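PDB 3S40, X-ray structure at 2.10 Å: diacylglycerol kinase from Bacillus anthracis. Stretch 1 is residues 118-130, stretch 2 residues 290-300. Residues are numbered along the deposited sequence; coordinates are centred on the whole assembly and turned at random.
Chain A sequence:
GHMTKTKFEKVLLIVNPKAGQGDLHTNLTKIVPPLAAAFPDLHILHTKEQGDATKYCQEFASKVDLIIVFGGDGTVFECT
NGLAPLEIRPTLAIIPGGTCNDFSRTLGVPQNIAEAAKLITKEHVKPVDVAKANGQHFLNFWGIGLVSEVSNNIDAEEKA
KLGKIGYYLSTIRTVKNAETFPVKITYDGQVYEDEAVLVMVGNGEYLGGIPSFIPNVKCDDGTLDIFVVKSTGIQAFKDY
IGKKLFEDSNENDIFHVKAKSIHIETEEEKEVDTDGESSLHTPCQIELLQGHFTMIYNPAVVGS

Stretch 1 118-130: KLITKEHVKPVDV
Stretch 2 290-300: QGHFTMIYNPA

How does the end of the helix meet stretch 2? Leu 119 (chi1 t, chi2 p) points toward it, CD1 lying 3.6 Å from Tyr 297 O, while Ile 120 (m, t) brings CG1 within 4.2 Å of Ile 296 CG2. A type I turn from Ile 120 to Glu 123 follows; Glu 123 leaves helical geometry with phi/psi 56/39. One water accepts from His 124 N (2.7 Å) and lies 3.0 Å from both Leu 119 O and Tyr 297 O, linking Leu 119, His 124 and Tyr 297.

What sets the register? The strand through Lys 126 and Val 128 and the strand through Phe 293 and Met 295 run antiparallel, their directions 144° apart, extended from Val 125 to Val 130 and from Phe 293 to Ile 296, whereas His 292 has phi/psi -69/-37. Tyr 297 N donates to His 124 O (2.8 Å), and His 124 (chi1 m) takes Pro 299 CG over its ring face, 3.8 Å from the centroid. Val 125 (t) shares a face with Ile 296 (m, m), CG2 to CD1 3.6 Å.

How do pairing and packing continue? Lys 126 pairs with Met 295 through N to O and O to N, both 2.9 Å; on the other face, its extended side chain (p, t, t, t) lays CD 3.8 Å from the centroid of the Tyr 297 ring (chi1 p). Pro 127, lacking an amide hydrogen, suits its non-hydrogen-bonded place opposite Thr 294, CA to CA 4.4 Å. Val 128 N reaches Phe 293 O at 2.8 Å, and Phe 293 N returns to Val 128 O at 3.2 Å; buried Val 128 (t) sets CG2 3.8 Å from CG of selenomethionine Met 295 (m, t, p).

What closes the far end? Asp 129 (m) points away at CB, yet its OD1 accepts from Gly 291 N at 2.8 Å, at a corner where positive phi favours glycine. Buried Val 130 (t) places CG2 over the Phe 293 ring (chi1 m), 3.9 Å from its centroid.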

ATOM      1  N   LYS A 118      19.389   6.878   2.185  1.00 20.93           N
ATOM      2  CA  LYS A 118      19.762   8.107   2.874  1.00 32.87           C
ATOM      3  C   LYS A 118      18.574   8.808   3.544  1.00 24.89           C
ATOM      4  O   LYS A 118      18.693   9.294   4.666  1.00 23.72           O
ATOM      5  CB  LYS A 118      20.472   9.057   1.908  1.00 33.86           C
ATOM      6  CG  LYS A 118      21.750   8.432   1.360  1.00 55.34           C
ATOM      7  CD  LYS A 118      22.403   9.297   0.309  1.00 70.00           C
ATOM      8  CE  LYS A 118      23.553   8.560  -0.343  1.00 77.11           C
ATOM      9  NZ  LYS A 118      24.160   9.383  -1.424  1.00 84.19           N
ATOM     10  N   LEU A 119      17.442   8.839   2.848  1.00 24.67           N
ATOM     11  CA  LEU A 119      16.177   9.292   3.430  1.00 23.34           C
ATOM     12  C   LEU A 119      15.881   8.618   4.784  1.00 21.95           C
ATOM     13  O   LEU A 119      15.533   9.282   5.757  1.00 21.37           O
ATOM     14  CB  LEU A 119      15.015   9.048   2.454  1.00 24.03           C
ATOM     15  CG  LEU A 119      13.643   9.461   3.026  1.00 25.42           C
ATOM     16  CD1 LEU A 119      13.528  10.969   3.111  1.00 22.52           C
ATOM     17  CD2 LEU A 119      12.520   8.874   2.200  1.00 27.56           C
ATOM     18  N   ILE A 120      16.032   7.301   4.856  1.00 25.27           N
ATOM     19  CA  ILE A 120      15.728   6.593   6.106  1.00 21.13           C
ATOM     20  C   ILE A 120      16.586   7.164   7.221  1.00 24.77           C
ATOM     21  O   ILE A 120      16.172   7.266   8.367  1.00 24.49           O
ATOM     22  CB  ILE A 120      16.011   5.093   5.959  1.00 23.13           C
ATOM     23  CG1 ILE A 120      15.043   4.493   4.943  1.00 20.11           C
ATOM     24  CG2 ILE A 120      15.956   4.401   7.320  1.00 17.50           C
ATOM     25  CD1 ILE A 120      15.323   3.049   4.576  1.00 22.24           C
ATOM     26  N   THR A 121      17.787   7.556   6.833  1.00 22.32           N
ATOM     27  CA  THR A 121      18.791   8.127   7.708  1.00 26.66           C
ATOM     28  C   THR A 121      18.319   9.442   8.338  1.00 27.60           C
ATOM     29  O   THR A 121      18.824   9.864   9.370  1.00 31.16           O
ATOM     30  CB  THR A 121      20.062   8.360   6.854  1.00 29.30           C
ATOM     31  OG1 THR A 121      21.015   7.327   7.118  1.00 40.94           O
ATOM     32  CG2 THR A 121      20.652   9.722   7.049  1.00 25.37           C
ATOM     33  N   LYS A 122      17.344  10.087   7.717  1.00 25.87           N
ATOM     34  CA  LYS A 122      16.851  11.357   8.239  1.00 23.79           C
ATOM     35  C   LYS A 122      15.772  11.121   9.275  1.00 23.23           C
ATOM     36  O   LYS A 122      15.358  12.048   9.986  1.00 28.76           O
ATOM     37  CB  LYS A 122      16.331  12.237   7.112  1.00 22.92           C
ATOM     38  CG  LYS A 122      17.384  12.623   6.078  1.00 30.99           C
ATOM     39  CD  LYS A 122      18.626  13.232   6.733  1.00 36.08           C
ATOM     40  CE  LYS A 122      19.643  13.676   5.681  1.00 51.06           C
ATOM     41  NZ  LYS A 122      20.974  13.952   6.295  1.00 54.21           N
ATOM     42  N   GLU A 123      15.305   9.881   9.353  1.00 19.20           N
ATOM     43  CA  GLU A 123      14.340   9.508  10.389  1.00 21.20           C
ATOM     44  C   GLU A 123      13.040  10.347  10.450  1.00 24.01           C
ATOM     45  O   GLU A 123      12.548  10.644  11.532  1.00 28.05           O
ATOM     46  CB  GLU A 123      15.023   9.555  11.751  1.00 23.86           C
ATOM     47  CG  GLU A 123      16.292   8.712  11.819  1.00 35.83           C
ATOM     48  CD  GLU A 123      16.814   8.512  13.244  1.00 42.52           C
ATOM     49  OE1 GLU A 123      16.183   8.996  14.217  1.00 44.29           O
ATOM     50  OE2 GLU A 123      17.866   7.862  13.382  1.00 39.49           O
ATOM     51  N   HIS A 124      12.481  10.719   9.309  1.00 20.84           N
ATOM     52  CA  HIS A 124      11.186  11.419   9.306  1.00 18.72           C
ATOM     53  C   HIS A 124      10.075  10.391   9.269  1.00 20.63           C
ATOM     54  O   HIS A 124      10.020   9.548   8.371  1.00 33.06           O
ATOM     55  CB  HIS A 124      11.073  12.328   8.103  1.00 18.96           C
ATOM     56  CG  HIS A 124      12.110  13.403   8.071  1.00 32.86           C
ATOM     57  ND1 HIS A 124      12.312  14.270   9.122  1.00 34.29           N
ATOM     58  CD2 HIS A 124      13.002  13.754   7.113  1.00 30.23           C
ATOM     59  CE1 HIS A 124      13.290  15.106   8.818  1.00 31.12           C
ATOM     60  NE2 HIS A 124      13.724  14.817   7.604  1.00 29.36           N
ATOM     61  N   VAL A 125       9.203  10.443  10.263  1.00 14.91           N
ATOM     62  CA  VAL A 125       8.262   9.363  10.483  1.00 18.58           C
ATOM     63  C   VAL A 125       6.858   9.921  10.607  1.00 23.92           C
ATOM     64  O   VAL A 125       6.659  10.997  11.173  1.00 23.98           O
ATOM     65  CB  VAL A 125       8.587   8.622  11.782  1.00 28.81           C
ATOM     66  CG1 VAL A 125       7.471   7.672  12.113  1.00 26.21           C
ATOM     67  CG2 VAL A 125       9.931   7.880  11.663  1.00 26.76           C
ATOM     68  N   LYS A 126       5.884   9.206  10.061  1.00 20.41           N
ATOM     69  CA  LYS A 126       4.498   9.630  10.211  1.00 24.53           C
ATOM     70  C   LYS A 126       3.583   8.433  10.361  1.00 25.25           C
ATOM     71  O   LYS A 126       3.938   7.311   9.962  1.00 24.89           O
ATOM     72  CB  LYS A 126       4.044  10.510   9.044  1.00 22.43           C
ATOM     73  CG  LYS A 126       3.825   9.768   7.742  1.00 22.59           C
ATOM     74  CD  LYS A 126       3.250  10.730   6.714  1.00 30.77           C
ATOM     75  CE  LYS A 126       2.763  10.011   5.480  1.00 34.33           C
ATOM     76  NZ  LYS A 126       1.741  10.845   4.767  1.00 35.05           N
ATOM     77  N   PRO A 127       2.410   8.661  10.964  1.00 27.20           N
ATOM     78  CA  PRO A 127       1.424   7.588  11.119  1.00 24.62           C
ATOM     79  C   PRO A 127       0.729   7.345   9.811  1.00 27.79           C
ATOM     80  O   PRO A 127       0.486   8.284   9.054  1.00 28.70           O
ATOM     81  CB  PRO A 127       0.446   8.135  12.177  1.00 28.65           C
ATOM     82  CG  PRO A 127       0.661   9.593  12.201  1.00 30.92           C
ATOM     83  CD  PRO A 127       2.058   9.874  11.724  1.00 29.00           C
ATOM     84  N   VAL A 128       0.423   6.084   9.552  1.00 22.35           N
ATOM     85  CA  VAL A 128      -0.196   5.684   8.303  1.00 20.14           C
ATOM     86  C   VAL A 128      -1.335   4.753   8.658  1.00 22.16           C
ATOM     87  O   VAL A 128      -1.215   3.948   9.581  1.00 20.78           O
ATOM     88  CB  VAL A 128       0.837   4.973   7.402  1.00 30.38           C
ATOM     89  CG1 VAL A 128       0.174   4.320   6.207  1.00 24.48           C
ATOM     90  CG2 VAL A 128       1.917   5.967   6.962  1.00 20.65           C
ATOM     91  N   ASP A 129      -2.462   4.897   7.968  1.00 16.44           N
ATOM     92  CA  ASP A 129      -3.628   4.063   8.252  1.00 26.81           C
ATOM     93  C   ASP A 129      -3.504   2.706   7.544  1.00 21.88           C
ATOM     94  O   ASP A 129      -2.907   2.616   6.469  1.00 22.07           O
ATOM     95  CB  ASP A 129      -4.937   4.754   7.803  1.00 23.13           C
ATOM     96  CG  ASP A 129      -5.076   6.197   8.333  1.00 32.98           C
ATOM     97  OD1 ASP A 129      -4.462   6.535   9.381  1.00 29.21           O
ATOM     98  OD2 ASP A 129      -5.810   6.991   7.689  1.00 31.69           O
ATOM     99  N   VAL A 130      -4.088   1.672   8.142  1.00 18.38           N
ATOM    100  CA  VAL A 130      -4.073   0.341   7.556  1.00 28.74           C
ATOM    101  C   VAL A 130      -5.496  -0.172   7.476  1.00 24.76           C
ATOM    102  O   VAL A 130      -6.227  -0.159   8.472  1.00 28.73           O
ATOM    103  CB  VAL A 130      -3.242  -0.630   8.420  1.00 30.68           C
ATOM    104  CG1 VAL A 130      -3.412  -2.073   7.930  1.00 32.21           C
ATOM    105  CG2 VAL A 130      -1.765  -0.196   8.456  1.00 21.47           C
ATOM    106  N   GLN A 290      -6.774   3.574  12.090  1.00 22.58           N
ATOM    107  CA  GLN A 290      -6.131   4.859  11.956  1.00 26.59           C
ATOM    108  C   GLN A 290      -4.743   4.859  12.599  1.00 24.52           C
ATOM    109  O   GLN A 290      -4.569   4.420  13.724  1.00 24.11           O
ATOM    110  CB  GLN A 290      -7.043   5.946  12.541  1.00 33.11           C
ATOM    111  CG  GLN A 290      -6.769   7.337  12.023  1.00 42.06           C
ATOM    112  CD  GLN A 290      -7.889   8.333  12.345  1.00 45.18           C
ATOM    113  OE1 GLN A 290      -9.058   7.960  12.523  1.00 48.06           O
ATOM    114  NE2 GLN A 290      -7.525   9.605  12.431  1.00 39.47           N
ATOM    115  N   GLY A 291      -3.751   5.326  11.852  1.00 19.39           N
ATOM    116  CA  GLY A 291      -2.404   5.447  12.371  1.00 24.87           C
ATOM    117  C   GLY A 291      -1.828   4.150  12.904  1.00 31.96           C
ATOM    118  O   GLY A 291      -1.055   4.163  13.850  1.00 20.38           O
ATOM    119  N   HIS A 292      -2.188   3.040  12.272  1.00 21.30           N
ATOM    120  CA  HIS A 292      -1.812   1.704  12.746  1.00 27.53           C
ATOM    121  C   HIS A 292      -0.316   1.438  12.595  1.00 25.47           C
ATOM    122  O   HIS A 292       0.280   0.780  13.442  1.00 25.50           O
ATOM    123  CB  HIS A 292      -2.618   0.646  11.983  1.00 18.34           C
ATOM    124  CG  HIS A 292      -2.542  -0.731  12.560  1.00 22.01           C
ATOM    125  ND1 HIS A 292      -3.051  -1.054  13.802  1.00 22.62           N
ATOM    126  CD2 HIS A 292      -2.030  -1.881  12.055  1.00 25.63           C
ATOM    127  CE1 HIS A 292      -2.862  -2.342  14.033  1.00 22.36           C
ATOM    128  NE2 HIS A 292      -2.248  -2.869  12.987  1.00 22.78           N
ATOM    129  N   PHE A 293       0.282   1.933  11.512  1.00 22.85           N
ATOM    130  CA  PHE A 293       1.729   1.871  11.344  1.00 21.80           C
ATOM    131  C   PHE A 293       2.305   3.256  11.503  1.00 26.86           C
ATOM    132  O   PHE A 293       1.625   4.253  11.275  1.00 20.33           O
ATOM    133  CB  PHE A 293       2.118   1.379   9.938  1.00 20.82           C
ATOM    134  CG  PHE A 293       1.907  -0.102   9.720  1.00 20.59           C
ATOM    135  CD1 PHE A 293       1.863  -0.979  10.787  1.00 25.99           C
ATOM    136  CD2 PHE A 293       1.781  -0.612   8.430  1.00 35.51           C
ATOM    137  CE1 PHE A 293       1.691  -2.352  10.572  1.00 31.68           C
ATOM    138  CE2 PHE A 293       1.596  -1.975   8.216  1.00 32.31           C
ATOM    139  CZ  PHE A 293       1.544  -2.842   9.291  1.00 21.89           C
ATOM    140  N   THR A 294       3.572   3.297  11.888  1.00 19.16           N
ATOM    141  CA  THR A 294       4.421   4.454  11.679  1.00 21.23           C
ATOM    142  C   THR A 294       5.419   4.094  10.573  1.00 19.33           C
ATOM    143  O   THR A 294       5.990   2.994  10.564  1.00 22.40           O
ATOM    144  CB  THR A 294       5.184   4.847  12.966  1.00 26.95           C
ATOM    145  OG1 THR A 294       6.052   3.773  13.356  1.00 41.22           O
ATOM    146  CG2 THR A 294       4.198   5.132  14.102  1.00 23.13           C
HETATM  147  N   MSE A 295       5.656   5.035   9.664  1.00 19.14           N
HETATM  148  CA  MSE A 295       6.527   4.785   8.538  1.00 16.94           C
HETATM  149  C   MSE A 295       7.472   5.945   8.267  1.00 23.46           C
HETATM  150  O   MSE A 295       7.141   7.115   8.477  1.00 20.71           O
HETATM  151  CB  MSE A 295       5.687   4.464   7.299  1.00 20.19           C
HETATM  152  CG  MSE A 295       4.685   3.365   7.556  1.00 21.27           C
HETATM  153 SE   MSE A 295       4.050   2.394   5.988  0.64 32.68          SE
HETATM  154  CE  MSE A 295       5.744   1.677   5.318  1.00 28.11           C
ATOM    155  N   ILE A 296       8.663   5.605   7.803  1.00 13.63           N
ATOM    156  CA  ILE A 296       9.607   6.593   7.314  1.00 16.04           C
ATOM    157  C   ILE A 296       9.041   7.195   6.039  1.00 18.37           C
ATOM    158  O   ILE A 296       8.522   6.478   5.190  1.00 24.75           O
ATOM    159  CB  ILE A 296      10.965   5.951   6.983  1.00 17.18           C
ATOM    160  CG1 ILE A 296      11.672   5.501   8.264  1.00 20.99           C
ATOM    161  CG2 ILE A 296      11.842   6.938   6.192  1.00 16.83           C
ATOM    162  CD1 ILE A 296      12.160   6.645   9.151  1.00 27.07           C
ATOM    163  N   TYR A 297       9.154   8.504   5.879  1.00 18.62           N
ATOM    164  CA  TYR A 297       8.670   9.110   4.651  1.00 19.56           C
ATOM    165  C   TYR A 297       9.506  10.330   4.281  1.00 25.62           C
ATOM    166  O   TYR A 297      10.461  10.677   4.993  1.00 19.85           O
ATOM    167  CB  TYR A 297       7.184   9.494   4.806  1.00 20.74           C
ATOM    168  CG  TYR A 297       6.976  10.752   5.633  1.00 22.01           C
ATOM    169  CD1 TYR A 297       6.518  11.916   5.040  1.00 27.36           C
ATOM    170  CD2 TYR A 297       7.258  10.771   7.003  1.00 21.04           C
ATOM    171  CE1 TYR A 297       6.323  13.068   5.780  1.00 29.51           C
ATOM    172  CE2 TYR A 297       7.073  11.913   7.759  1.00 24.25           C
ATOM    173  CZ  TYR A 297       6.601  13.068   7.127  1.00 35.65           C
ATOM    174  OH  TYR A 297       6.408  14.230   7.829  1.00 28.83           O
ATOM    175  N   ASN A 298       9.120  10.990   3.184  1.00 17.44           N
ATOM    176  CA  ASN A 298       9.874  12.122   2.644  1.00 16.23           C
ATOM    177  C   ASN A 298       9.070  13.408   2.756  1.00 35.41           C
ATOM    178  O   ASN A 298       8.183  13.646   1.943  1.00 30.53           O
ATOM    179  CB  ASN A 298      10.207  11.879   1.176  1.00 16.96           C
ATOM    180  CG  ASN A 298      11.177  12.902   0.628  1.00 37.31           C
ATOM    181  OD1 ASN A 298      11.579  13.833   1.339  1.00 34.67           O
ATOM    182  ND2 ASN A 298      11.571  12.735  -0.640  1.00 28.18           N
ATOM    183  N   PRO A 299       9.373  14.244   3.758  1.00 35.40           N
ATOM    184  CA  PRO A 299       8.582  15.471   3.922  1.00 42.75           C
ATOM    185  C   PRO A 299       8.875  16.500   2.815  1.00 34.29           C
ATOM    186  O   PRO A 299       8.074  17.396   2.588  1.00 47.32           O
ATOM    187  CB  PRO A 299       9.025  16.002   5.297  1.00 45.75           C
ATOM    188  CG  PRO A 299       9.977  14.974   5.865  1.00 36.97           C
ATOM    189  CD  PRO A 299      10.495  14.186   4.708  1.00 34.36           C
ATOM    190  N   ALA A 300       9.998  16.353   2.117  1.00 45.96           N
ATOM    191  CA  ALA A 300      10.329  17.249   1.007  1.00 45.48           C
ATOM    192  C   ALA A 300       9.419  17.024  -0.197  1.00 46.75           C
ATOM    193  O   ALA A 300       9.323  17.870  -1.086  1.00 48.57           O
ATOM    194  CB  ALA A 300      11.777  17.070   0.604  1.00 47.81           C
TER
HETATM  195  O   HOH W   1      12.917  10.253   6.733  1.00 25.92           O